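PDB 5HR4: MmeI from Methylophilus methylotrophus, which acts as a Type IIL restriction-modification enzyme that binds DNA and probably methylates adenine at N6 in its target, using S-adenosyl-L-methionine. Local coordinates for residues N539-G544 / V583-G588; Q546-W551 / I626-Q631. All coordinates share one frame; numbering follows the deposited sequence.

Interaction 1: N539-G544 / V583-G588. With nucleotides of chain B.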
ATOM      1  N   ASN A 539      -0.632  -5.142   3.040  1.00 32.41           N
ATOM      2  CA  ASN A 539      -0.973  -6.491   3.456  1.00 30.35           C
ATOM      3  C   ASN A 539      -1.184  -6.573   4.950  1.00 30.89           C
ATOM      4  O   ASN A 539      -1.683  -7.600   5.430  1.00 32.60           O
ATOM      5  CB  ASN A 539       0.098  -7.478   2.991  1.00 32.54           C
ATOM      6  CG  ASN A 539       1.488  -7.085   3.422  1.00 33.15           C
ATOM      7  OD1 ASN A 539       1.751  -5.929   3.743  1.00 38.57           O
ATOM      8  ND2 ASN A 539       2.394  -8.048   3.422  1.00 28.73           N
ATOM      9  N   SER A 540      -0.873  -5.487   5.671  1.00 30.52           N
ATOM     10  CA  SER A 540      -0.909  -5.464   7.129  1.00 31.00           C
ATOM     11  C   SER A 540      -2.318  -5.644   7.677  1.00 29.88           C
ATOM     12  O   SER A 540      -2.482  -6.193   8.773  1.00 29.34           O
ATOM     13  CB  SER A 540      -0.316  -4.149   7.635  1.00 29.51           C
ATOM     14  OG  SER A 540       1.047  -4.310   7.986  1.00 30.06           O
ATOM     15  N   ILE A 541      -3.344  -5.198   6.938  1.00 34.40           N
ATOM     16  CA  ILE A 541      -4.729  -5.363   7.385  1.00 29.56           C
ATOM     17  C   ILE A 541      -5.213  -6.796   7.285  1.00 32.77           C
ATOM     18  O   ILE A 541      -6.385  -7.060   7.578  1.00 37.22           O
ATOM     19  CB  ILE A 541      -5.740  -4.503   6.602  1.00 33.25           C
ATOM     20  CG1 ILE A 541      -5.889  -5.007   5.157  1.00 33.52           C
ATOM     21  CG2 ILE A 541      -5.357  -2.999   6.633  1.00 26.86           C
ATOM     22  CD1 ILE A 541      -6.945  -4.203   4.344  1.00 26.73           C
ATOM     23  N   THR A 542      -4.355  -7.733   6.884  1.00 30.89           N
ATOM     24  CA  THR A 542      -4.694  -9.152   6.896  1.00 35.50           C
ATOM     25  C   THR A 542      -3.774  -9.923   7.827  1.00 36.31           C
ATOM     26  O   THR A 542      -3.704 -11.157   7.746  1.00 38.63           O
ATOM     27  CB  THR A 542      -4.644  -9.770   5.485  1.00 33.75           C
ATOM     28  OG1 THR A 542      -3.329  -9.625   4.926  1.00 32.44           O
ATOM     29  CG2 THR A 542      -5.664  -9.112   4.547  1.00 30.03           C
ATOM     30  N   GLN A 543      -3.069  -9.220   8.712  1.00 31.28           N
ATOM     31  CA  GLN A 543      -2.031  -9.815   9.540  1.00 32.49           C
ATOM     32  C   GLN A 543      -2.085  -9.202  10.934  1.00 35.24           C
ATOM     33  O   GLN A 543      -2.556  -8.076  11.122  1.00 37.62           O
ATOM     34  CB  GLN A 543      -0.635  -9.603   8.921  1.00 32.09           C
ATOM     35  CG  GLN A 543      -0.497 -10.070   7.456  1.00 28.97           C
ATOM     36  CD  GLN A 543       0.743  -9.512   6.759  1.00 30.48           C
ATOM     37  OE1 GLN A 543       1.499  -8.757   7.345  1.00 37.13           O
ATOM     38  NE2 GLN A 543       0.943  -9.874   5.499  1.00 33.29           N
ATOM     39  N   GLY A 544      -1.613  -9.976  11.906  1.00 35.14           N
ATOM     40  CA  GLY A 544      -1.359  -9.497  13.251  1.00 31.64           C
ATOM     41  C   GLY A 544      -2.506  -8.729  13.870  1.00 37.67           C
ATOM     42  O   GLY A 544      -3.684  -9.067  13.689  1.00 38.43           O
ATOM     43  N   VAL A 583      -1.997  -6.410  -0.841  1.00 24.86           N
ATOM     44  CA  VAL A 583      -3.030  -7.384  -1.138  1.00 27.94           C
ATOM     45  C   VAL A 583      -4.094  -6.657  -1.944  1.00 29.73           C
ATOM     46  O   VAL A 583      -4.072  -5.429  -2.069  1.00 29.00           O
ATOM     47  CB  VAL A 583      -3.639  -8.011   0.130  1.00 28.87           C
ATOM     48  CG1 VAL A 583      -2.597  -8.828   0.862  1.00 27.05           C
ATOM     49  CG2 VAL A 583      -4.173  -6.919   1.036  1.00 29.70           C
ATOM     50  N   ILE A 584      -4.999  -7.436  -2.535  1.00 28.10           N
ATOM     51  CA  ILE A 584      -6.201  -6.929  -3.191  1.00 25.48           C
ATOM     52  C   ILE A 584      -7.369  -7.725  -2.640  1.00 27.52           C
ATOM     53  O   ILE A 584      -7.333  -8.958  -2.653  1.00 28.47           O
ATOM     54  CB  ILE A 584      -6.153  -7.066  -4.725  1.00 26.62           C
ATOM     55  CG1 ILE A 584      -4.942  -6.347  -5.313  1.00 25.77           C
ATOM     56  CG2 ILE A 584      -7.427  -6.510  -5.333  1.00 27.86           C
ATOM     57  CD1 ILE A 584      -4.779  -6.533  -6.805  1.00 21.97           C
ATOM     58  N   ILE A 585      -8.401  -7.037  -2.159  1.00 32.86           N
ATOM     59  CA  ILE A 585      -9.528  -7.687  -1.488  1.00 30.70           C
ATOM     60  C   ILE A 585     -10.796  -7.337  -2.236  1.00 31.30           C
ATOM     61  O   ILE A 585     -11.282  -6.200  -2.161  1.00 36.75           O
ATOM     62  CB  ILE A 585      -9.645  -7.277  -0.014  1.00 26.26           C
ATOM     63  CG1 ILE A 585      -8.413  -7.762   0.767  1.00 33.46           C
ATOM     64  CG2 ILE A 585     -10.889  -7.895   0.576  1.00 27.48           C
ATOM     65  CD1 ILE A 585      -8.213  -7.115   2.157  1.00 28.80           C
ATOM     66  N   GLY A 586     -11.354  -8.325  -2.953  1.00 29.35           N
ATOM     67  CA  GLY A 586     -12.666  -8.176  -3.557  1.00 28.26           C
ATOM     68  C   GLY A 586     -13.750  -8.644  -2.602  1.00 33.09           C
ATOM     69  O   GLY A 586     -13.670  -9.747  -2.050  1.00 34.60           O
ATOM     70  N   PHE A 587     -14.771  -7.809  -2.412  1.00 29.91           N
ATOM     71  CA  PHE A 587     -15.773  -8.117  -1.399  1.00 33.86           C
ATOM     72  C   PHE A 587     -17.119  -7.530  -1.803  1.00 30.61           C
ATOM     73  O   PHE A 587     -17.233  -6.738  -2.739  1.00 31.44           O
ATOM     74  CB  PHE A 587     -15.336  -7.603  -0.012  1.00 34.25           C
ATOM     75  CG  PHE A 587     -15.203  -6.113   0.054  1.00 33.10           C
ATOM     76  CD1 PHE A 587     -14.082  -5.480  -0.459  1.00 33.44           C
ATOM     77  CD2 PHE A 587     -16.218  -5.342   0.583  1.00 33.98           C
ATOM     78  CE1 PHE A 587     -13.962  -4.113  -0.430  1.00 33.32           C
ATOM     79  CE2 PHE A 587     -16.101  -3.971   0.627  1.00 38.13           C
ATOM     80  CZ  PHE A 587     -14.971  -3.353   0.115  1.00 35.21           C
ATOM     81  N   GLY A 588     -18.146  -7.934  -1.070  1.00 29.03           N
ATOM     82  CA  GLY A 588     -19.491  -7.480  -1.343  1.00 29.03           C
ATOM     83  C   GLY A 588     -20.437  -8.169  -0.390  1.00 34.79           C
ATOM     84  O   GLY A 588     -20.013  -8.841   0.555  1.00 35.33           O
TER
ATOM     85  P    DG B   6       2.952  -2.248   9.464  1.00 26.22           P
ATOM     86  OP1  DG B   6       1.842  -2.204   8.480  1.00 25.69           O
ATOM     87  OP2  DG B   6       3.837  -3.454   9.530  1.00 29.70           O
ATOM     88  O5'  DG B   6       3.803  -0.894   9.297  1.00 23.60           O
ATOM     89  C5'  DG B   6       3.128   0.357   9.437  1.00 24.83           C
ATOM     90  C4'  DG B   6       4.070   1.521   9.230  1.00 26.52           C
ATOM     91  O4'  DG B   6       5.093   1.530  10.269  1.00 27.32           O
ATOM     92  C3'  DG B   6       4.821   1.531   7.914  1.00 26.25           C
ATOM     93  O3'  DG B   6       5.087   2.862   7.568  1.00 30.37           O
ATOM     94  C2'  DG B   6       6.114   0.780   8.260  1.00 28.56           C
ATOM     95  C1'  DG B   6       6.351   1.188   9.722  1.00 26.68           C
ATOM     96  N9   DG B   6       6.939   0.126  10.546  1.00 27.36           N
ATOM     97  C8   DG B   6       6.765  -1.224  10.397  1.00 29.99           C
ATOM     98  N7   DG B   6       7.421  -1.935  11.275  1.00 28.40           N
ATOM     99  C5   DG B   6       8.070  -0.997  12.056  1.00 26.87           C
ATOM    100  C6   DG B   6       8.928  -1.177  13.168  1.00 29.07           C
ATOM    101  O6   DG B   6       9.288  -2.236  13.693  1.00 26.23           O
ATOM    102  N1   DG B   6       9.379   0.041  13.672  1.00 29.22           N
ATOM    103  C2   DG B   6       9.043   1.276  13.164  1.00 29.70           C
ATOM    104  N2   DG B   6       9.571   2.341  13.786  1.00 32.32           N
ATOM    105  N3   DG B   6       8.238   1.456  12.129  1.00 31.21           N
ATOM    106  C4   DG B   6       7.789   0.277  11.625  1.00 26.15           C
ATOM    107  P    DC B   5       1.641  -6.054  14.182  1.00 34.78           P
ATOM    108  OP1  DC B   5       0.349  -6.455  13.569  1.00 31.44           O
ATOM    109  OP2  DC B   5       2.840  -6.909  14.148  1.00 33.13           O
ATOM    110  O5'  DC B   5       2.095  -4.704  13.481  1.00 31.69           O
ATOM    111  C5'  DC B   5       1.241  -3.602  13.455  1.00 26.57           C
ATOM    112  C4'  DC B   5       2.067  -2.359  13.254  1.00 30.45           C
ATOM    113  O4'  DC B   5       2.972  -2.204  14.351  1.00 28.27           O
ATOM    114  C3'  DC B   5       2.994  -2.416  12.063  1.00 29.17           C
ATOM    115  O3'  DC B   5       2.283  -2.074  10.909  1.00 28.89           O
ATOM    116  C2'  DC B   5       4.061  -1.369  12.415  1.00 28.96           C
ATOM    117  C1'  DC B   5       3.970  -1.294  13.946  1.00 28.68           C
ATOM    118  N1   DC B   5       5.198  -1.641  14.646  1.00 28.79           N
ATOM    119  C2   DC B   5       5.862  -0.653  15.376  1.00 31.00           C
ATOM    120  O2   DC B   5       5.409   0.491  15.368  1.00 29.47           O
ATOM    121  N3   DC B   5       6.990  -0.975  16.051  1.00 30.13           N
ATOM    122  C4   DC B   5       7.441  -2.237  16.014  1.00 31.97           C
ATOM    123  N4   DC B   5       8.559  -2.530  16.697  1.00 28.83           N
ATOM    124  C5   DC B   5       6.763  -3.255  15.275  1.00 28.66           C
ATOM    125  C6   DC B   5       5.652  -2.914  14.623  1.00 25.55           C
TER

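Interaction 2: Q546-W551 / I626-Q631. With nucleotides of chain B.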
ATOM      1  N   GLN A 546      -4.236  -6.187  13.503  1.00 33.58           N
ATOM      2  CA  GLN A 546      -5.325  -5.520  12.809  1.00 32.84           C
ATOM      3  C   GLN A 546      -6.464  -6.458  12.431  1.00 40.84           C
ATOM      4  O   GLN A 546      -7.603  -5.988  12.278  1.00 40.22           O
ATOM      5  CB  GLN A 546      -4.795  -4.820  11.553  1.00 31.29           C
ATOM      6  CG  GLN A 546      -3.437  -4.143  11.738  1.00 25.88           C
ATOM      7  CD  GLN A 546      -3.261  -2.932  10.847  1.00 27.10           C
ATOM      8  OE1 GLN A 546      -4.220  -2.225  10.535  1.00 27.81           O
ATOM      9  NE2 GLN A 546      -2.026  -2.675  10.444  1.00 29.17           N
ATOM     10  N   VAL A 547      -6.193  -7.767  12.307  1.00 36.90           N
ATOM     11  CA  VAL A 547      -7.215  -8.710  11.848  1.00 35.22           C
ATOM     12  C   VAL A 547      -8.359  -8.796  12.847  1.00 36.51           C
ATOM     13  O   VAL A 547      -9.528  -8.930  12.469  1.00 41.86           O
ATOM     14  CB  VAL A 547      -6.586 -10.091  11.596  1.00 39.78           C
ATOM     15  CG1 VAL A 547      -7.576 -11.023  10.888  1.00 36.61           C
ATOM     16  CG2 VAL A 547      -5.336  -9.938  10.792  1.00 36.08           C
ATOM     17  N   SER A 548      -8.045  -8.722  14.137  1.00 44.75           N
ATOM     18  CA  SER A 548      -9.081  -8.709  15.160  1.00 41.86           C
ATOM     19  C   SER A 548      -9.876  -7.409  15.170  1.00 44.84           C
ATOM     20  O   SER A 548     -11.007  -7.404  15.662  1.00 49.22           O
ATOM     21  CB  SER A 548      -8.465  -8.924  16.546  1.00 45.98           C
ATOM     22  OG  SER A 548      -7.505  -9.979  16.552  1.00 58.23           O
ATOM     23  N   LEU A 549      -9.319  -6.301  14.675  1.00 39.69           N
ATOM     24  CA  LEU A 549     -10.004  -5.022  14.826  1.00 37.56           C
ATOM     25  C   LEU A 549     -10.821  -4.629  13.617  1.00 38.04           C
ATOM     26  O   LEU A 549     -11.689  -3.765  13.747  1.00 40.54           O
ATOM     27  CB  LEU A 549      -9.014  -3.888  15.120  1.00 34.50           C
ATOM     28  CG  LEU A 549      -8.036  -4.138  16.272  1.00 37.42           C
ATOM     29  CD1 LEU A 549      -7.037  -3.013  16.333  1.00 36.31           C
ATOM     30  CD2 LEU A 549      -8.737  -4.352  17.618  1.00 34.48           C
ATOM     31  N   LEU A 550     -10.579  -5.233  12.455  1.00 42.68           N
ATOM     32  CA  LEU A 550     -11.278  -4.840  11.235  1.00 41.31           C
ATOM     33  C   LEU A 550     -12.330  -5.838  10.788  1.00 44.11           C
ATOM     34  O   LEU A 550     -13.411  -5.439  10.348  1.00 44.03           O
ATOM     35  CB  LEU A 550     -10.285  -4.634  10.087  1.00 39.77           C
ATOM     36  CG  LEU A 550     -10.936  -4.267   8.752  1.00 36.61           C
ATOM     37  CD1 LEU A 550     -11.830  -3.054   8.924  1.00 37.36           C
ATOM     38  CD2 LEU A 550      -9.886  -3.975   7.720  1.00 37.39           C
ATOM     39  N   TRP A 551     -12.048  -7.119  10.893  1.00 43.24           N
ATOM     40  CA  TRP A 551     -12.912  -8.126  10.294  1.00 45.22           C
ATOM     41  C   TRP A 551     -14.116  -8.525  11.148  1.00 47.90           C
ATOM     42  O   TRP A 551     -15.150  -8.904  10.581  1.00 49.35           O
ATOM     43  CB  TRP A 551     -12.050  -9.326   9.916  1.00 40.95           C
ATOM     44  CG  TRP A 551     -11.171  -8.879   8.822  1.00 39.03           C
ATOM     45  CD1 TRP A 551      -9.872  -8.463   8.919  1.00 41.06           C
ATOM     46  CD2 TRP A 551     -11.555  -8.689   7.460  1.00 41.11           C
ATOM     47  NE1 TRP A 551      -9.411  -8.063   7.685  1.00 38.61           N
ATOM     48  CE2 TRP A 551     -10.429  -8.190   6.772  1.00 40.24           C
ATOM     49  CE3 TRP A 551     -12.738  -8.920   6.745  1.00 42.33           C
ATOM     50  CZ2 TRP A 551     -10.452  -7.916   5.403  1.00 35.15           C
ATOM     51  CZ3 TRP A 551     -12.760  -8.643   5.394  1.00 38.42           C
ATOM     52  CH2 TRP A 551     -11.623  -8.145   4.737  1.00 37.82           C
ATOM     53  N   ILE A 626     -10.681 -15.865  14.142  1.00 45.35           N
ATOM     54  CA  ILE A 626      -9.573 -14.923  14.209  1.00 45.92           C
ATOM     55  C   ILE A 626      -8.875 -15.082  15.550  1.00 47.31           C
ATOM     56  O   ILE A 626      -9.535 -15.186  16.592  1.00 54.88           O
ATOM     57  CB  ILE A 626     -10.053 -13.472  14.014  1.00 45.28           C
ATOM     58  CG1 ILE A 626     -10.664 -13.300  12.622  1.00 43.29           C
ATOM     59  CG2 ILE A 626      -8.900 -12.509  14.222  1.00 43.92           C
ATOM     60  CD1 ILE A 626     -11.143 -11.882  12.318  1.00 44.55           C
ATOM     61  N   ALA A 627      -7.541 -15.092  15.525  1.00 44.14           N
ATOM     62  CA  ALA A 627      -6.742 -15.143  16.747  1.00 47.17           C
ATOM     63  C   ALA A 627      -6.605 -13.739  17.341  1.00 48.11           C
ATOM     64  O   ALA A 627      -6.162 -12.810  16.655  1.00 49.64           O
ATOM     65  CB  ALA A 627      -5.374 -15.749  16.443  1.00 41.51           C
ATOM     66  N   CYS A 628      -6.989 -13.579  18.610  1.00 51.96           N
ATOM     67  CA  CYS A 628      -7.026 -12.275  19.271  1.00 46.99           C
ATOM     68  C   CYS A 628      -5.832 -12.098  20.195  1.00 41.60           C
ATOM     69  O   CYS A 628      -5.439 -13.029  20.895  1.00 43.70           O
ATOM     70  CB  CYS A 628      -8.303 -12.098  20.098  1.00 44.89           C
ATOM     71  SG  CYS A 628      -9.866 -12.319  19.222  1.00 78.49           S
ATOM     72  N   LYS A 629      -5.270 -10.892  20.190  1.00 46.77           N
ATOM     73  CA  LYS A 629      -4.362 -10.416  21.235  1.00 43.91           C
ATOM     74  C   LYS A 629      -4.797 -10.902  22.613  1.00 43.34           C
ATOM     75  O   LYS A 629      -5.985 -10.858  22.956  1.00 41.86           O
ATOM     76  CB  LYS A 629      -4.349  -8.882  21.227  1.00 46.63           C
ATOM     77  CG  LYS A 629      -3.018  -8.179  20.995  1.00 40.26           C
ATOM     78  CD  LYS A 629      -3.316  -6.693  20.916  1.00 42.95           C
ATOM     79  CE  LYS A 629      -2.097  -5.837  20.635  1.00 44.88           C
ATOM     80  NZ  LYS A 629      -2.522  -4.528  20.029  1.00 46.72           N
ATOM     81  N   ARG A 630      -3.826 -11.360  23.403  1.00 39.42           N
ATOM     82  CA  ARG A 630      -4.059 -11.739  24.789  1.00 40.93           C
ATOM     83  C   ARG A 630      -2.902 -11.244  25.634  1.00 43.84           C
ATOM     84  O   ARG A 630      -1.766 -11.149  25.162  1.00 42.97           O
ATOM     85  CB  ARG A 630      -4.166 -13.247  24.998  1.00 44.26           C
ATOM     86  CG  ARG A 630      -5.143 -13.936  24.126  1.00 48.55           C
ATOM     87  CD  ARG A 630      -5.341 -15.370  24.572  1.00 48.82           C
ATOM     88  NE  ARG A 630      -6.336 -15.455  25.632  1.00 48.54           N
ATOM     89  CZ  ARG A 630      -6.068 -15.833  26.875  1.00 49.63           C
ATOM     90  NH1 ARG A 630      -4.833 -16.188  27.200  1.00 51.73           N
ATOM     91  NH2 ARG A 630      -7.038 -15.882  27.785  1.00 50.98           N
ATOM     92  N   GLN A 631      -3.191 -10.943  26.898  1.00 42.39           N
ATOM     93  CA  GLN A 631      -2.143 -10.476  27.795  1.00 46.76           C
ATOM     94  C   GLN A 631      -1.440 -11.619  28.515  1.00 43.46           C
ATOM     95  O   GLN A 631      -0.318 -11.436  28.999  1.00 43.62           O
ATOM     96  CB  GLN A 631      -2.714  -9.471  28.807  1.00 43.81           C
TER
ATOM     97  P    DC B   4       1.508  -5.706  21.813  1.00 34.86           P
ATOM     98  OP1  DC B   4       0.269  -5.632  22.624  1.00 38.24           O
ATOM     99  OP2  DC B   4       2.339  -6.935  21.816  1.00 36.05           O
ATOM    100  O5'  DC B   4       1.083  -5.418  20.327  1.00 36.59           O
ATOM    101  C5'  DC B   4       1.722  -6.100  19.253  1.00 37.29           C
ATOM    102  C4'  DC B   4       1.636  -5.225  18.035  1.00 36.78           C
ATOM    103  O4'  DC B   4       2.256  -3.956  18.339  1.00 36.94           O
ATOM    104  C3'  DC B   4       2.275  -5.755  16.764  1.00 36.07           C
ATOM    105  O3'  DC B   4       1.327  -5.604  15.694  1.00 40.81           O
ATOM    106  C2'  DC B   4       3.528  -4.871  16.585  1.00 35.11           C
ATOM    107  C1'  DC B   4       3.184  -3.601  17.348  1.00 35.13           C
ATOM    108  N1   DC B   4       4.355  -2.945  18.052  1.00 37.29           N
ATOM    109  C2   DC B   4       4.339  -1.559  18.261  1.00 32.16           C
ATOM    110  O2   DC B   4       3.382  -0.902  17.839  1.00 30.99           O
ATOM    111  N3   DC B   4       5.377  -0.974  18.919  1.00 33.49           N
ATOM    112  C4   DC B   4       6.384  -1.716  19.363  1.00 33.72           C
ATOM    113  N4   DC B   4       7.383  -1.091  19.983  1.00 32.62           N
ATOM    114  C5   DC B   4       6.427  -3.133  19.164  1.00 30.00           C
ATOM    115  C6   DC B   4       5.395  -3.703  18.520  1.00 32.88           C
TER

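Interaction 1: N539-G544 / V583-G588
Thr-542 has its hydroxyl between the backbone N and the carbonyl carbon (chi1 59°), which turns OG1 back to Asn-539 and puts CG2 beside its own backbone N. Ile-541 has CG1 in the same crowded position (chi1 69°) and an extended outer chain. On the strand, Ile-585 sends CD1 out to meet both. The Ile-541 and Ile-585 side chains cross obliquely, with their CD1 atoms 3.9 Å apart. Thr-542 CG2 meets Ile-585 CD1 tip to tip at 4.0 Å. Two residues earlier, Val-583 CG1 lies 3.7 Å from Asn-539 CB. The strand order is that of a class I methyltransferase sheet: 532-538 is the fifth strand and 581-588 the antiparallel seventh beside it. Here the turn leaving the fifth strand folds over the seventh. Asn-539 O grips this turn twice, accepting from Thr-542 N and, on an in-plane lone pair, from Thr-542 OG1 at 2.7 Å. An alanine in place of Thr-542 would remove OG1 with its bond and the CG2 methyl that meets Ile-585, and would probably loosen the turn. Ser-540 OG donates a hydrogen bond to OP1 of DG6 of chain B. Gly-544 CA passes 3.5 Å from OP1 of DC5 of chain B.

Interaction 2: Q546-W551 / I626-Q631
Helix 544-556 of the methyltransferase domain meets an irregular segment of the target recognition domain here, beside the DNA backbone. Ile-626 carries most of the apolar contact. Its CG1 stands anti to the carbonyl carbon (chi1 -63°) and its outer chain is extended, so CD1 reaches in against the helix. There Ile-626 CD1 lies 3.4 Å from Val-547 O and 3.6 Å from Trp-551 CB, one helical turn apart. The other branch, Ile-626 CG2, packs against Val-547 CG1 at 3.9 Å, the two side chains crossing obliquely. Trp-551 touches through CB, while its indole leads away from the segment and has Val-547 CA at its edge, in the ring plane. This is packing between domains, a helix side against a chain in extended form. Beside this packing, Ser-548 OG lies 3.6 Å from Cys-628 CA and 3.1 Å from Ala-627 O. Lys-629 follows, extended beyond CG and running toward the DNA. Lys-629 CE is 3.1 Å from OP1 of DC4 of chain B. Its NZ makes a salt bridge with Glu-545 in the first turn of helix 544-556. Lys-629 NZ is also 3.7 Å from O5' of DC4, so its charge would probably ease the phosphate's.

How the interactions relate
Along the chain the order is 539-544, 546-551, 583-588, 626-631, so the contacts cross. Interaction 1 closes a loop of 38 residues that takes in most of helix 544-556 and strand 560-569. Interaction 2 starts inside that loop and closes a longer one of 74 residues, past the last strands of the methyltransferase sheet into the target recognition domain. Interactions 1 and 2 have centres about 14 Å apart and touch. Trp-551 NE1 probably donates a hydrogen bond to Ile-541 O, and Trp-551 CZ2 packs on Ile-585 CD1 at 4.0 Å. Interaction 1 ties turn 539-544 to the sheet, interaction 2 the helix to the recognition domain, and Trp-551 joins both. Both reach phosphates of chain B.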